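Local coordinates for hypothetical UPF0204 protein AF0625 (Archaeoglobus fulgidus, PDB 1YQE) that probably hydrolyses D-aminoacyl-tRNAs to free tRNA and D-amino acids, as a zinc-dependent deacylase, at residues T209-F214 and K277-V282. Residues are numbered along the deposited sequence; the frame is centred on the assembly and turned at random.
Sequences TTTFTF and KDFRLV
F212 and F279 form a T-shaped stack beside a single antiparallel beta bridge. The bridge joins the C-terminal tail, after helix 272-278, to the turn between helix 201-209 and strand 212-218. That strand is an outer strand of the four-stranded parallel sheet, in an alpha/beta arrangement. The ring planes of F212 and F279 stand at 88°, with centroids 5.0 Å apart. F212 is the edge: its CE1 sits over the centre of the F279 ring, 3.6 Å from F279 CD1. The edge of F279 lies near T211 OG1, and the T211 and F279 side chains cross at about a right angle. F279 CG is anti to its own carbonyl carbon (chi1 -62°), which sets the root of the ring on the side where F212 CE1 meets its face. An alanine at F279 would probably leave the F212 edge without its aromatic face and open a gap beside T211 OG1. F212 also meets Y242 edge-to-face.

T210 and R280 are the non-hydrogen-bonded pair of the bridge. On one side T211 N donates to F279 O at 2.9 Å. On the other side L281 N donates to T209 O, also at 2.9 Å. T210 OG1 accepts from F212 N at 3.2 Å, which makes an ST turn, and it also hydrogen-bonds to I206 O, in helix 201-209. The turn is thus tied to both the helix end and the strand start. L281 CD2 comes within 3.4 Å of T210 O, the carbonyl oxygen that K118 NZ hydrogen-bonds.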
ATOM      1  N   THR A 209      15.768   2.979  -1.658  1.00 19.70           N
ATOM      2  CA  THR A 209      17.125   3.288  -1.210  1.00 21.19           C
ATOM      3  C   THR A 209      17.353   4.074   0.077  1.00 20.20           C
ATOM      4  O   THR A 209      18.507   4.329   0.431  1.00 21.05           O
ATOM      5  CB  THR A 209      17.887   4.038  -2.314  1.00 21.09           C
ATOM      6  OG1 THR A 209      17.331   5.350  -2.467  1.00 20.87           O
ATOM      7  CG2 THR A 209      17.776   3.289  -3.639  1.00 22.82           C
ATOM      8  N   THR A 210      16.290   4.460   0.778  1.00 19.54           N
ATOM      9  CA  THR A 210      16.463   5.225   2.007  1.00 17.13           C
ATOM     10  C   THR A 210      15.828   4.561   3.231  1.00 17.90           C
ATOM     11  O   THR A 210      15.299   3.458   3.149  1.00 16.85           O
ATOM     12  CB  THR A 210      15.885   6.650   1.858  1.00 18.83           C
ATOM     13  OG1 THR A 210      14.458   6.582   1.791  1.00 18.57           O
ATOM     14  CG2 THR A 210      16.415   7.316   0.584  1.00 16.42           C
ATOM     15  N   THR A 211      15.895   5.245   4.370  1.00 17.43           N
ATOM     16  CA  THR A 211      15.328   4.732   5.611  1.00 18.12           C
ATOM     17  C   THR A 211      13.910   5.281   5.782  1.00 16.75           C
ATOM     18  O   THR A 211      13.335   5.218   6.865  1.00 15.05           O
ATOM     19  CB  THR A 211      16.172   5.160   6.825  1.00 18.04           C
ATOM     20  OG1 THR A 211      16.272   6.590   6.853  1.00 19.28           O
ATOM     21  CG2 THR A 211      17.587   4.559   6.736  1.00 20.68           C
ATOM     22  N   PHE A 212      13.359   5.816   4.698  1.00 16.43           N
ATOM     23  CA  PHE A 212      12.019   6.387   4.723  1.00 17.01           C
ATOM     24  C   PHE A 212      10.977   5.511   4.056  1.00 15.28           C
ATOM     25  O   PHE A 212      11.250   4.819   3.072  1.00 13.54           O
ATOM     26  CB  PHE A 212      11.998   7.748   4.019  1.00 18.65           C
ATOM     27  CG  PHE A 212      12.057   8.920   4.949  1.00 19.07           C
ATOM     28  CD1 PHE A 212      13.280   9.420   5.390  1.00 20.11           C
ATOM     29  CD2 PHE A 212      10.884   9.542   5.370  1.00 20.17           C
ATOM     30  CE1 PHE A 212      13.339  10.528   6.232  1.00 19.59           C
ATOM     31  CE2 PHE A 212      10.928  10.653   6.215  1.00 19.71           C
ATOM     32  CZ  PHE A 212      12.162  11.147   6.645  1.00 21.18           C
ATOM     33  N   THR A 213       9.769   5.553   4.602  1.00 14.18           N
ATOM     34  CA  THR A 213       8.660   4.817   4.033  1.00 11.55           C
ATOM     35  C   THR A 213       7.542   5.840   3.949  1.00 11.42           C
ATOM     36  O   THR A 213       7.678   6.946   4.463  1.00 10.02           O
ATOM     37  CB  THR A 213       8.216   3.633   4.912  1.00 10.98           C
ATOM     38  OG1 THR A 213       7.192   2.907   4.223  1.00 13.34           O
ATOM     39  CG2 THR A 213       7.660   4.117   6.262  1.00  9.55           C
ATOM     40  N   PHE A 214       6.449   5.471   3.292  1.00 13.52           N
ATOM     41  CA  PHE A 214       5.319   6.374   3.126  1.00 14.17           C
ATOM     42  C   PHE A 214       4.027   5.748   3.605  1.00 13.07           C
ATOM     43  O   PHE A 214       3.898   4.527   3.672  1.00 11.89           O
ATOM     44  CB  PHE A 214       5.144   6.735   1.646  1.00 12.84           C
ATOM     45  CG  PHE A 214       6.251   7.579   1.087  1.00 14.37           C
ATOM     46  CD1 PHE A 214       6.187   8.966   1.163  1.00 13.01           C
ATOM     47  CD2 PHE A 214       7.373   6.989   0.517  1.00 14.29           C
ATOM     48  CE1 PHE A 214       7.227   9.759   0.683  1.00 15.53           C
ATOM     49  CE2 PHE A 214       8.421   7.767   0.034  1.00 14.70           C
ATOM     50  CZ  PHE A 214       8.351   9.158   0.116  1.00 14.24           C
ATOM     51  N   LYS A 277      19.492  11.972  -0.360  1.00 27.32           N
ATOM     52  CA  LYS A 277      20.893  12.214  -0.039  1.00 31.01           C
ATOM     53  C   LYS A 277      21.294  11.957   1.413  1.00 30.78           C
ATOM     54  O   LYS A 277      22.316  11.326   1.672  1.00 32.68           O
ATOM     55  CB  LYS A 277      21.259  13.655  -0.416  1.00 31.97           C
ATOM     56  CG  LYS A 277      22.649  14.099   0.016  1.00 36.15           C
ATOM     57  CD  LYS A 277      22.816  15.604  -0.182  1.00 39.79           C
ATOM     58  CE  LYS A 277      24.157  16.100   0.340  1.00 40.93           C
ATOM     59  NZ  LYS A 277      25.300  15.496  -0.394  1.00 42.76           N
ATOM     60  N   ASP A 278      20.495  12.438   2.361  1.00 30.94           N
ATOM     61  CA  ASP A 278      20.835  12.274   3.771  1.00 31.02           C
ATOM     62  C   ASP A 278      20.286  11.043   4.488  1.00 30.52           C
ATOM     63  O   ASP A 278      20.601  10.826   5.657  1.00 31.57           O
ATOM     64  CB  ASP A 278      20.420  13.523   4.560  1.00 31.69           C
ATOM     65  CG  ASP A 278      21.052  14.800   4.020  1.00 33.37           C
ATOM     66  OD1 ASP A 278      22.199  14.744   3.525  1.00 33.76           O
ATOM     67  OD2 ASP A 278      20.404  15.866   4.105  1.00 33.64           O
ATOM     68  N   PHE A 279      19.484  10.230   3.807  1.00 29.40           N
ATOM     69  CA  PHE A 279      18.908   9.050   4.448  1.00 29.01           C
ATOM     70  C   PHE A 279      19.097   7.729   3.701  1.00 28.66           C
ATOM     71  O   PHE A 279      18.221   6.870   3.735  1.00 27.34           O
ATOM     72  CB  PHE A 279      17.416   9.286   4.682  1.00 25.72           C
ATOM     73  CG  PHE A 279      17.120  10.441   5.593  1.00 25.58           C
ATOM     74  CD1 PHE A 279      16.899  10.237   6.952  1.00 23.43           C
ATOM     75  CD2 PHE A 279      17.060  11.739   5.092  1.00 23.87           C
ATOM     76  CE1 PHE A 279      16.619  11.311   7.798  1.00 26.46           C
ATOM     77  CE2 PHE A 279      16.785  12.818   5.926  1.00 24.52           C
ATOM     78  CZ  PHE A 279      16.562  12.607   7.281  1.00 23.95           C
ATOM     79  N   ARG A 280      20.240   7.556   3.043  1.00 30.29           N
ATOM     80  CA  ARG A 280      20.500   6.331   2.293  1.00 32.43           C
ATOM     81  C   ARG A 280      20.650   5.096   3.176  1.00 33.24           C
ATOM     82  O   ARG A 280      21.004   5.193   4.349  1.00 31.31           O
ATOM     83  CB  ARG A 280      21.767   6.469   1.442  1.00 35.34           C
ATOM     84  CG  ARG A 280      21.749   7.596   0.430  1.00 40.53           C
ATOM     85  CD  ARG A 280      22.879   7.422  -0.576  1.00 45.66           C
ATOM     86  NE  ARG A 280      24.168   7.215   0.080  1.00 50.20           N
ATOM     87  CZ  ARG A 280      25.298   6.920  -0.559  1.00 52.62           C
ATOM     88  NH1 ARG A 280      25.305   6.796  -1.881  1.00 53.30           N
ATOM     89  NH2 ARG A 280      26.421   6.746   0.125  1.00 53.69           N
ATOM     90  N   LEU A 281      20.389   3.975   2.567  1.00 35.66           N
ATOM     91  CA  LEU A 281      20.566   2.723   3.250  1.00 37.81           C
ATOM     92  C   LEU A 281      21.935   2.169   2.815  1.00 40.16           C
ATOM     93  O   LEU A 281      22.445   2.553   1.777  1.00 42.44           O
ATOM     94  CB  LEU A 281      19.715   1.590   2.678  1.00 35.73           C
ATOM     95  CG  LEU A 281      18.215   1.636   2.869  1.00 35.11           C
ATOM     96  CD1 LEU A 281      17.536   0.545   2.065  1.00 32.63           C
ATOM     97  CD2 LEU A 281      17.847   1.518   4.335  1.00 33.90           C
ATOM     98  N   VAL A 282      22.795   1.968   3.235  1.00 43.81           N
ATOM     99  CA  VAL A 282      23.467   0.630   3.159  1.00 44.97           C
ATOM    100  C   VAL A 282      24.392   0.472   4.353  1.00 45.79           C
ATOM    101  O   VAL A 282      24.108   0.959   5.451  1.00 46.22           O
ATOM    102  CB  VAL A 282      24.283   0.352   1.871  1.00 45.02           C
ATOM    103  CG1 VAL A 282      23.369  -0.133   0.762  1.00 46.14           C
ATOM    104  CG2 VAL A 282      25.033   1.610   1.428  1.00 47.00           C
TER